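Local coordinates for protein fructose-bisphosphate aldolase (PDB 4TR9) that belongs to the class I fructose-bisphosphate aldolases, enzymes folded as a beta/alpha (TIM) barrel, and here binds N'-[(E)-(2,4-dichlorophenyl)methylidene]-3,4-dihydroxybenzohydrazide, at residues R62-F70 with Q313-Q321; A175-Q186 with C219-L230. All coordinates share one frame; numbering follows the deposited sequence.

Interaction 1. Residues R62-F70 with Q313-Q321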
loop_
_atom_site.group_PDB
_atom_site.type_symbol
_atom_site.label_atom_id
_atom_site.label_comp_id
_atom_site.label_asym_id
_atom_site.label_seq_id
_atom_site.Cartn_x
_atom_site.Cartn_y
_atom_site.Cartn_z
ATOM N N ARG A 62 16.847 28.385 32.422
ATOM C CA ARG A 62 16.584 27.081 31.827
ATOM C C ARG A 62 17.470 26.022 32.471
ATOM O O ARG A 62 17.019 24.916 32.766
ATOM C CB ARG A 62 16.811 27.112 30.314
ATOM C CG ARG A 62 15.815 27.972 29.553
ATOM C CD ARG A 62 15.909 27.730 28.056
ATOM N NE ARG A 62 17.226 28.066 27.525
ATOM C CZ ARG A 62 17.547 29.255 27.025
ATOM N NH1 ARG A 62 18.769 29.474 26.563
ATOM N NH2 ARG A 62 16.645 30.226 26.989
ATOM N N ALA A 63 18.731 26.374 32.693
ATOM C CA ALA A 63 19.663 25.481 33.367
ATOM C C ALA A 63 19.232 25.253 34.813
ATOM O O ALA A 63 19.234 24.122 35.297
ATOM C CB ALA A 63 21.073 26.044 33.315
ATOM N N SER A 64 18.853 26.333 35.490
ATOM C CA SER A 64 18.433 26.262 36.886
ATOM C C SER A 64 17.185 25.402 37.060
ATOM O O SER A 64 17.085 24.625 38.011
ATOM C CB SER A 64 18.175 27.666 37.439
ATOM O OG SER A 64 19.338 28.471 37.354
ATOM N N TYR A 65 16.239 25.541 36.139
ATOM C CA TYR A 65 14.984 24.805 36.232
ATOM C C TYR A 65 15.183 23.312 36.009
ATOM O O TYR A 65 14.665 22.491 36.767
ATOM C CB TYR A 65 13.964 25.343 35.229
ATOM C CG TYR A 65 12.712 24.502 35.165
ATOM C CD1 TYR A 65 11.930 24.307 36.294
ATOM C CD2 TYR A 65 12.317 23.897 33.980
ATOM C CE1 TYR A 65 10.788 23.535 36.247
ATOM C CE2 TYR A 65 11.174 23.125 33.921
ATOM C CZ TYR A 65 10.414 22.949 35.058
ATOM O OH TYR A 65 9.275 22.183 35.012
ATOM N N ARG A 66 15.928 22.961 34.967
ATOM C CA ARG A 66 16.200 21.561 34.659
ATOM C C ARG A 66 17.097 20.938 35.723
ATOM O O ARG A 66 17.088 19.726 35.925
ATOM C CB ARG A 66 16.840 21.428 33.275
ATOM C CG ARG A 66 15.888 20.919 32.201
ATOM C CD ARG A 66 14.707 21.856 32.004
ATOM N NE ARG A 66 15.032 22.976 31.127
ATOM C CZ ARG A 66 14.764 23.007 29.825
ATOM N NH1 ARG A 66 15.095 24.068 29.102
ATOM N NH2 ARG A 66 14.162 21.977 29.245
ATOM N N ASP A 67 17.871 21.779 36.402
ATOM C CA ASP A 67 18.705 21.323 37.508
ATOM C C ASP A 67 17.824 20.952 38.694
ATOM O O ASP A 67 18.116 20.012 39.432
ATOM C CB ASP A 67 19.714 22.400 37.914
ATOM C CG ASP A 67 20.395 22.095 39.233
ATOM O OD1 ASP A 67 21.384 21.332 39.230
ATOM O OD2 ASP A 67 19.946 22.620 40.274
ATOM N N LEU A 68 16.741 21.703 38.865
ATOM C CA LEU A 68 15.782 21.451 39.931
ATOM C C LEU A 68 15.097 20.106 39.728
ATOM O O LEU A 68 14.854 19.369 40.683
ATOM C CB LEU A 68 14.746 22.579 39.991
ATOM C CG LEU A 68 13.642 22.532 41.052
ATOM C CD1 LEU A 68 13.298 23.941 41.488
ATOM C CD2 LEU A 68 12.395 21.832 40.532
ATOM N N LEU A 69 14.789 19.796 38.474
ATOM C CA LEU A 69 14.112 18.551 38.136
ATOM C C LEU A 69 15.034 17.349 38.294
ATOM O O LEU A 69 14.709 16.391 38.993
ATOM C CB LEU A 69 13.574 18.606 36.704
ATOM C CG LEU A 69 12.537 19.686 36.383
ATOM C CD1 LEU A 69 12.178 19.656 34.906
ATOM C CD2 LEU A 69 11.294 19.511 37.241
ATOM N N PHE A 70 16.193 17.409 37.645
ATOM C CA PHE A 70 17.090 16.261 37.578
ATOM C C PHE A 70 17.905 16.101 38.856
ATOM O O PHE A 70 18.434 15.025 39.134
ATOM C CB PHE A 70 18.025 16.389 36.371
ATOM C CG PHE A 70 17.310 16.666 35.076
ATOM C CD1 PHE A 70 16.023 16.198 34.861
ATOM C CD2 PHE A 70 17.925 17.399 34.075
ATOM C CE1 PHE A 70 15.364 16.457 33.677
ATOM C CE2 PHE A 70 17.269 17.661 32.887
ATOM C CZ PHE A 70 15.987 17.190 32.690
ATOM N N GLN A 313 5.209 18.759 35.681
ATOM C CA GLN A 313 5.950 20.006 35.844
ATOM C C GLN A 313 5.072 21.234 36.066
ATOM O O GLN A 313 5.572 22.289 36.457
ATOM C CB GLN A 313 6.841 20.242 34.624
ATOM C CG GLN A 313 7.867 19.150 34.380
ATOM C CD GLN A 313 8.687 19.394 33.128
ATOM O OE1 GLN A 313 8.705 18.571 32.214
ATOM N NE2 GLN A 313 9.373 20.530 33.082
ATOM N N ALA A 314 3.773 21.101 35.814
ATOM C CA ALA A 314 2.858 22.237 35.899
ATOM C C ALA A 314 2.830 22.854 37.298
ATOM O O ALA A 314 2.950 24.070 37.448
ATOM C CB ALA A 314 1.457 21.819 35.482
ATOM N N SER A 315 2.677 22.012 38.315
ATOM C CA SER A 315 2.614 22.489 39.692
ATOM C C SER A 315 3.999 22.823 40.236
ATOM O O SER A 315 4.134 23.629 41.157
ATOM C CB SER A 315 1.937 21.450 40.587
ATOM O OG SER A 315 0.575 21.284 40.236
ATOM N N VAL A 316 5.023 22.199 39.664
ATOM C CA VAL A 316 6.399 22.444 40.081
ATOM C C VAL A 316 6.814 23.875 39.759
ATOM O O VAL A 316 7.382 24.574 40.599
ATOM C CB VAL A 316 7.375 21.465 39.405
ATOM C CG1 VAL A 316 8.810 21.803 39.775
ATOM C CG2 VAL A 316 7.044 20.036 39.796
ATOM N N LEU A 317 6.521 24.302 38.536
ATOM C CA LEU A 317 6.827 25.656 38.091
ATOM C C LEU A 317 6.100 26.703 38.930
ATOM O O LEU A 317 6.664 27.747 39.258
ATOM C CB LEU A 317 6.462 25.821 36.614
ATOM C CG LEU A 317 7.415 25.192 35.596
ATOM C CD1 LEU A 317 6.698 24.916 34.287
ATOM C CD2 LEU A 317 8.606 26.107 35.365
ATOM N N ASN A 318 4.848 26.418 39.275
ATOM C CA ASN A 318 4.050 27.331 40.085
ATOM C C ASN A 318 4.607 27.482 41.495
ATOM O O ASN A 318 4.512 28.550 42.100
ATOM C CB ASN A 318 2.597 26.857 40.152
ATOM C CG ASN A 318 1.902 26.915 38.806
ATOM O OD1 ASN A 318 2.153 27.815 38.004
ATOM N ND2 ASN A 318 1.023 25.954 38.554
ATOM N N THR A 319 5.186 26.405 42.014
ATOM C CA THR A 319 5.760 26.417 43.353
ATOM C C THR A 319 7.133 27.082 43.349
ATOM O O THR A 319 7.460 27.865 44.241
ATOM C CB THR A 319 5.885 24.991 43.921
ATOM O OG1 THR A 319 4.603 24.352 43.897
ATOM C CG2 THR A 319 6.401 25.024 45.350
ATOM N N TRP A 320 7.926 26.770 42.331
ATOM C CA TRP A 320 9.283 27.292 42.213
ATOM C C TRP A 320 9.298 28.795 41.944
ATOM O O TRP A 320 9.908 29.558 42.694
ATOM C CB TRP A 320 10.031 26.547 41.106
ATOM C CG TRP A 320 11.421 27.036 40.869
ATOM C CD1 TRP A 320 12.398 27.221 41.803
ATOM C CD2 TRP A 320 12.003 27.384 39.606
ATOM N NE1 TRP A 320 13.549 27.671 41.202
ATOM C CE2 TRP A 320 13.333 27.778 39.854
ATOM C CE3 TRP A 320 11.526 27.403 38.292
ATOM C CZ2 TRP A 320 14.191 28.189 38.836
ATOM C CZ3 TRP A 320 12.380 27.812 37.283
ATOM C CH2 TRP A 320 13.697 28.199 37.560
ATOM N N GLN A 321 8.622 29.207 40.873
ATOM C CA GLN A 321 8.535 30.613 40.475
ATOM C C GLN A 321 9.904 31.267 40.288
ATOM O O GLN A 321 10.068 32.460 40.544
ATOM C CB GLN A 321 7.718 31.412 41.495
ATOM C CG GLN A 321 6.216 31.220 41.374
ATOM C CD GLN A 321 5.440 32.094 42.340
ATOM O OE1 GLN A 321 5.977 32.556 43.346
ATOM N NE2 GLN A 321 4.169 32.329 42.033
#

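Interaction 2. Residues A175-Q186 with C219-L230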
loop_
_atom_site.group_PDB
_atom_site.type_symbol
_atom_site.label_atom_id
_atom_site.label_comp_id
_atom_site.label_asym_id
_atom_site.label_seq_id
_atom_site.Cartn_x
_atom_site.Cartn_y
_atom_site.Cartn_z
ATOM N N ALA A 175 3.269 8.163 9.475
ATOM C CA ALA A 175 3.723 6.794 9.685
ATOM C C ALA A 175 5.119 6.557 9.115
ATOM O O ALA A 175 5.982 5.993 9.786
ATOM C CB ALA A 175 2.731 5.813 9.075
ATOM N N TRP A 176 5.338 6.990 7.877
ATOM C CA TRP A 176 6.621 6.779 7.218
ATOM C C TRP A 176 7.715 7.630 7.854
ATOM O O TRP A 176 8.871 7.211 7.936
ATOM C CB TRP A 176 6.520 7.085 5.722
ATOM C CG TRP A 176 7.705 6.604 4.943
ATOM C CD1 TRP A 176 8.759 7.353 4.505
ATOM C CD2 TRP A 176 7.965 5.260 4.519
ATOM N NE1 TRP A 176 9.656 6.559 3.830
ATOM C CE2 TRP A 176 9.191 5.270 3.826
ATOM C CE3 TRP A 176 7.277 4.050 4.658
ATOM C CZ2 TRP A 176 9.745 4.117 3.273
ATOM C CZ3 TRP A 176 7.829 2.907 4.109
ATOM C CH2 TRP A 176 9.050 2.948 3.424
ATOM N N GLY A 177 7.344 8.826 8.301
ATOM C CA GLY A 177 8.276 9.711 8.976
ATOM C C GLY A 177 8.773 9.097 10.270
ATOM O O GLY A 177 9.974 9.081 10.540
ATOM N N LEU A 178 7.840 8.586 11.068
ATOM C CA LEU A 178 8.179 7.884 12.300
ATOM C C LEU A 178 8.974 6.623 11.991
ATOM O O LEU A 178 9.856 6.229 12.753
ATOM C CB LEU A 178 6.912 7.528 13.081
ATOM C CG LEU A 178 6.137 8.682 13.718
ATOM C CD1 LEU A 178 4.707 8.262 14.016
ATOM C CD2 LEU A 178 6.830 9.150 14.986
ATOM N N ALA A 179 8.655 5.999 10.861
ATOM C CA ALA A 179 9.308 4.763 10.450
ATOM C C ALA A 179 10.791 4.971 10.161
ATOM O O ALA A 179 11.637 4.225 10.656
ATOM C CB ALA A 179 8.610 4.184 9.228
ATOM N N ARG A 180 11.100 5.982 9.354
ATOM C CA ARG A 180 12.482 6.295 9.005
ATOM C C ARG A 180 13.289 6.665 10.243
ATOM O O ARG A 180 14.406 6.184 10.434
ATOM C CB ARG A 180 12.531 7.435 7.986
ATOM C CG ARG A 180 11.901 7.100 6.647
ATOM C CD ARG A 180 12.789 6.181 5.823
ATOM N NE ARG A 180 13.962 6.872 5.291
ATOM C CZ ARG A 180 15.197 6.725 5.758
ATOM N NH1 ARG A 180 16.199 7.397 5.209
ATOM N NH2 ARG A 180 15.432 5.904 6.773
ATOM N N TYR A 181 12.708 7.516 11.081
ATOM C CA TYR A 181 13.356 7.977 12.303
ATOM C C TYR A 181 13.747 6.825 13.221
ATOM O O TYR A 181 14.852 6.799 13.761
ATOM C CB TYR A 181 12.435 8.948 13.047
ATOM C CG TYR A 181 12.415 8.771 14.551
ATOM C CD1 TYR A 181 13.409 9.320 15.352
ATOM C CD2 TYR A 181 11.389 8.066 15.172
ATOM C CE1 TYR A 181 13.387 9.164 16.726
ATOM C CE2 TYR A 181 11.362 7.902 16.543
ATOM C CZ TYR A 181 12.362 8.454 17.315
ATOM O OH TYR A 181 12.334 8.297 18.681
ATOM N N ALA A 182 12.834 5.875 13.391
ATOM C CA ALA A 182 13.043 4.782 14.328
ATOM C C ALA A 182 14.160 3.849 13.867
ATOM O O ALA A 182 14.926 3.340 14.684
ATOM C CB ALA A 182 11.750 4.008 14.527
ATOM N N SER A 183 14.254 3.634 12.559
ATOM C CA SER A 183 15.276 2.751 12.005
ATOM C C SER A 183 16.673 3.345 12.157
ATOM O O SER A 183 17.630 2.636 12.469
ATOM C CB SER A 183 14.988 2.458 10.531
ATOM O OG SER A 183 15.052 3.641 9.754
ATOM N N ILE A 184 16.779 4.652 11.933
ATOM C CA ILE A 184 18.053 5.354 12.031
ATOM C C ILE A 184 18.585 5.335 13.463
ATOM O O ILE A 184 19.780 5.136 13.688
ATOM C CB ILE A 184 17.923 6.812 11.543
ATOM C CG1 ILE A 184 17.464 6.842 10.085
ATOM C CG2 ILE A 184 19.241 7.554 11.696
ATOM C CD1 ILE A 184 17.200 8.232 9.553
ATOM N N CYS A 185 17.689 5.531 14.425
ATOM C CA CYS A 185 18.066 5.519 15.836
ATOM C C CYS A 185 18.578 4.153 16.275
ATOM O O CYS A 185 19.607 4.053 16.945
ATOM C CB CYS A 185 16.882 5.934 16.710
ATOM S SG CYS A 185 16.427 7.672 16.556
ATOM N N GLN A 186 17.856 3.102 15.896
ATOM C CA GLN A 186 18.246 1.742 16.248
ATOM C C GLN A 186 19.587 1.379 15.620
ATOM O O GLN A 186 20.372 0.629 16.198
ATOM C CB GLN A 186 17.168 0.744 15.817
ATOM C CG GLN A 186 15.855 0.907 16.562
ATOM C CD GLN A 186 14.876 -0.214 16.285
ATOM O OE1 GLN A 186 14.965 -0.894 15.262
ATOM N NE2 GLN A 186 13.935 -0.418 17.200
ATOM N N CYS A 219 -1.371 1.901 10.580
ATOM C CA CYS A 219 -0.497 2.391 9.522
ATOM C C CYS A 219 0.904 2.682 10.053
ATOM O O CYS A 219 1.895 2.505 9.343
ATOM C CB CYS A 219 -1.088 3.645 8.879
ATOM S SG CYS A 219 -0.156 4.267 7.462
ATOM N N VAL A 220 0.979 3.127 11.304
ATOM C CA VAL A 220 2.261 3.426 11.933
ATOM C C VAL A 220 3.111 2.166 12.062
ATOM O O VAL A 220 4.257 2.134 11.616
ATOM C CB VAL A 220 2.077 4.066 13.325
ATOM C CG1 VAL A 220 3.383 4.037 14.105
ATOM C CG2 VAL A 220 1.566 5.492 13.190
ATOM N N PHE A 221 2.541 1.126 12.662
ATOM C CA PHE A 221 3.252 -0.136 12.829
ATOM C C PHE A 221 3.528 -0.809 11.490
ATOM O O PHE A 221 4.531 -1.505 11.335
ATOM C CB PHE A 221 2.467 -1.080 13.741
ATOM C CG PHE A 221 2.655 -0.799 15.203
ATOM C CD1 PHE A 221 3.712 -1.361 15.896
ATOM C CD2 PHE A 221 1.781 0.033 15.881
ATOM C CE1 PHE A 221 3.894 -1.102 17.243
ATOM C CE2 PHE A 221 1.955 0.296 17.227
ATOM C CZ PHE A 221 3.014 -0.272 17.909
ATOM N N LYS A 222 2.637 -0.603 10.526
ATOM C CA LYS A 222 2.851 -1.122 9.182
ATOM C C LYS A 222 4.124 -0.525 8.601
ATOM O O LYS A 222 4.994 -1.246 8.120
ATOM C CB LYS A 222 1.657 -0.816 8.277
ATOM C CG LYS A 222 1.803 -1.334 6.853
ATOM C CD LYS A 222 2.060 -2.832 6.832
ATOM C CE LYS A 222 1.909 -3.404 5.431
ATOM N NZ LYS A 222 2.838 -2.776 4.451
ATOM N N ALA A 223 4.232 0.799 8.669
ATOM C CA ALA A 223 5.420 1.494 8.194
ATOM C C ALA A 223 6.647 1.093 9.010
ATOM O O ALA A 223 7.764 1.071 8.496
ATOM C CB ALA A 223 5.213 3.000 8.249
ATOM N N LEU A 224 6.430 0.773 10.282
ATOM C CA LEU A 224 7.524 0.378 11.163
ATOM C C LEU A 224 8.146 -0.949 10.743
ATOM O O LEU A 224 9.364 -1.116 10.805
ATOM C CB LEU A 224 7.047 0.291 12.615
ATOM C CG LEU A 224 6.928 1.614 13.376
ATOM C CD1 LEU A 224 6.518 1.369 14.818
ATOM C CD2 LEU A 224 8.233 2.395 13.314
ATOM N N GLN A 225 7.312 -1.888 10.311
ATOM C CA GLN A 225 7.794 -3.221 9.968
ATOM C C GLN A 225 8.371 -3.276 8.557
ATOM O O GLN A 225 9.143 -4.178 8.232
ATOM C CB GLN A 225 6.671 -4.247 10.123
ATOM C CG GLN A 225 6.080 -4.284 11.524
ATOM C CD GLN A 225 5.732 -5.686 11.979
ATOM O OE1 GLN A 225 5.997 -6.664 11.280
ATOM N NE2 GLN A 225 5.139 -5.792 13.163
ATOM N N GLU A 226 8.003 -2.311 7.721
ATOM C CA GLU A 226 8.525 -2.266 6.363
ATOM C C GLU A 226 9.940 -1.698 6.340
ATOM O O GLU A 226 10.717 -1.990 5.431
ATOM C CB GLU A 226 7.604 -1.451 5.456
ATOM C CG GLU A 226 6.205 -2.033 5.333
ATOM C CD GLU A 226 6.211 -3.549 5.246
ATOM O OE1 GLU A 226 6.749 -4.090 4.256
ATOM O OE2 GLU A 226 5.684 -4.202 6.170
ATOM N N ASN A 227 10.270 -0.897 7.347
ATOM C CA ASN A 227 11.615 -0.352 7.473
ATOM C C ASN A 227 12.464 -1.222 8.394
ATOM O O ASN A 227 13.647 -0.958 8.600
ATOM C CB ASN A 227 11.573 1.088 7.988
ATOM C CG ASN A 227 10.982 2.054 6.978
ATOM O OD1 ASN A 227 9.773 2.066 6.743
ATOM N ND2 ASN A 227 11.834 2.880 6.382
ATOM N N GLY A 228 11.842 -2.256 8.951
ATOM C CA GLY A 228 12.547 -3.237 9.757
ATOM C C GLY A 228 12.946 -2.775 11.143
ATOM O O GLY A 228 14.027 -3.110 11.629
ATOM N N VAL A 229 12.073 -2.009 11.787
ATOM C CA VAL A 229 12.341 -1.538 13.138
ATOM C C VAL A 229 12.041 -2.618 14.169
ATOM O O VAL A 229 10.946 -3.180 14.196
ATOM C CB VAL A 229 11.527 -0.274 13.462
ATOM C CG1 VAL A 229 11.390 -0.085 14.966
ATOM C CG2 VAL A 229 12.188 0.929 12.834
ATOM N N LEU A 230 13.030 -2.909 15.007
ATOM C CA LEU A 230 12.876 -3.889 16.072
ATOM C C LEU A 230 11.884 -3.383 17.112
ATOM O O LEU A 230 12.163 -2.424 17.832
ATOM C CB LEU A 230 14.226 -4.187 16.724
ATOM C CG LEU A 230 14.275 -5.362 17.702
ATOM C CD1 LEU A 230 14.075 -6.675 16.961
ATOM C CD2 LEU A 230 15.586 -5.369 18.470
HETATM O O HOH W 1 10.233 1.812 10.666
#

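Interaction 1. Residues R62-F70 with Q313-Q321
The hydroxyl of Tyr65 meets the facing helix at Gln313 and Leu317: OH lies 3.1 Å from Gln313 CB and 3.6 Å from Leu317 CG. Both helices belong to the outer layer of a TIM barrel, helix 59-70 following strand 35-39 by way of helix 43-52, and helix 310-320 coming directly after the neighbouring strand 303-308. The short axes make 119° and stay 11.8 Å apart, a separation wide enough that long side chains must fill the interval. Tyr65 does most of this, as a knob in the hole formed by Gln313, Val316, Leu317 and Trp320. Its CG is anti to the backbone N (chi1 173°), which carries the ring and its hydroxyl end toward helix 310-320. Leu317 CD2 then sits over one ring face, 3.8 Å from the centroid, a CH-pi contact; the opposite face is backed by Leu69 CG of its own helix. Val316 CG1 comes to the ring edge instead. Trp320 and Tyr65 have nearly parallel planes (26°), but the centroids are 5.5 Å apart, so the rings are slid past each other with little overlap, and the closest approach is from Tyr65 CB to Trp320 CZ3, 3.6 Å. Outside the pair, Phe50 packs against Tyr65, while helix 327-346 covers Leu68 and Leu69 through Val327 and Leu334. Leu68 divides its two methyls between the partners: CD2 lies 3.7 Å from Val316 CG1, while CD1 covers the indole, 3.6 Å from the centroid of the five-membered ring of Trp320.

Interaction 2. Residues A175-Q186 with C219-L230
Ala175, Ala179 and Ala223 meet where the two helices run closest, and their small methyls explain axes only 8.0 Å apart at a crossing angle of -38°. Ala179 CB lies 3.7 Å from Ala223 CB, and Ala175 CB lies 3.7 Å from Cys219 SG. Farther along, Val229 CG2 nests 3.5 Å from Ala182 CB, and Leu224 CD2 packs on the same methyl, 4.1 Å from Ala182 CB. Water 1 lies between the two backbones, 2.8 Å from Ala179 O, which accepts from it; Leu224 O is a second acceptor, though more acceptors surround this water than it has protons. Near the C-terminal end of helix 168-187, two hydrogen bonds tie Gln186 to the backbone of Leu230. The extended chain of Gln186 (chi2 -171°) presents its amide there: Leu230 N donates to OE1 of Gln186 at 2.8 Å, in the carbonyl plane and on a lone pair, while Gln186 NE2 donates to Leu230 O, also at 2.8 Å. Leu230 is brought there by the Schellman motif that ends helix 206-226, in which Gly228 takes positive phi and Val229 N returns to Leu224 O. On the flank facing a second subunit, the amide of Asn227 stands over one face of the Trp176 indole, the planes 64° apart. Trp176 NE1 and Arg180 NE both reach Glu173 of that subunit. Close, roughly parallel helices following adjacent parallel strands, 150-157 and 191-198, are the repeating beta/alpha layer of a TIM barrel.

From the N terminus, strand 35-39 and helix 43-52 precede helix 59-70, whose segment 62-70 opens the long loop that interaction 1 closes 243 residues later at 313-321. Interaction 2 is nested wholly inside it: segment 175-186 meets 219-230 after 33 residues, a span that includes strand 191-198. The short loop thus joins successive beta/alpha units, whereas the long one brings helix 59-70, the second helix after the first barrel strand, against the helix after the last, 303-308, where the barrel closes on itself. The two contacts lie on opposite sides of the chain's centre, with their own centres 34 Å apart and nearest atoms about 17 Å apart, and do not touch.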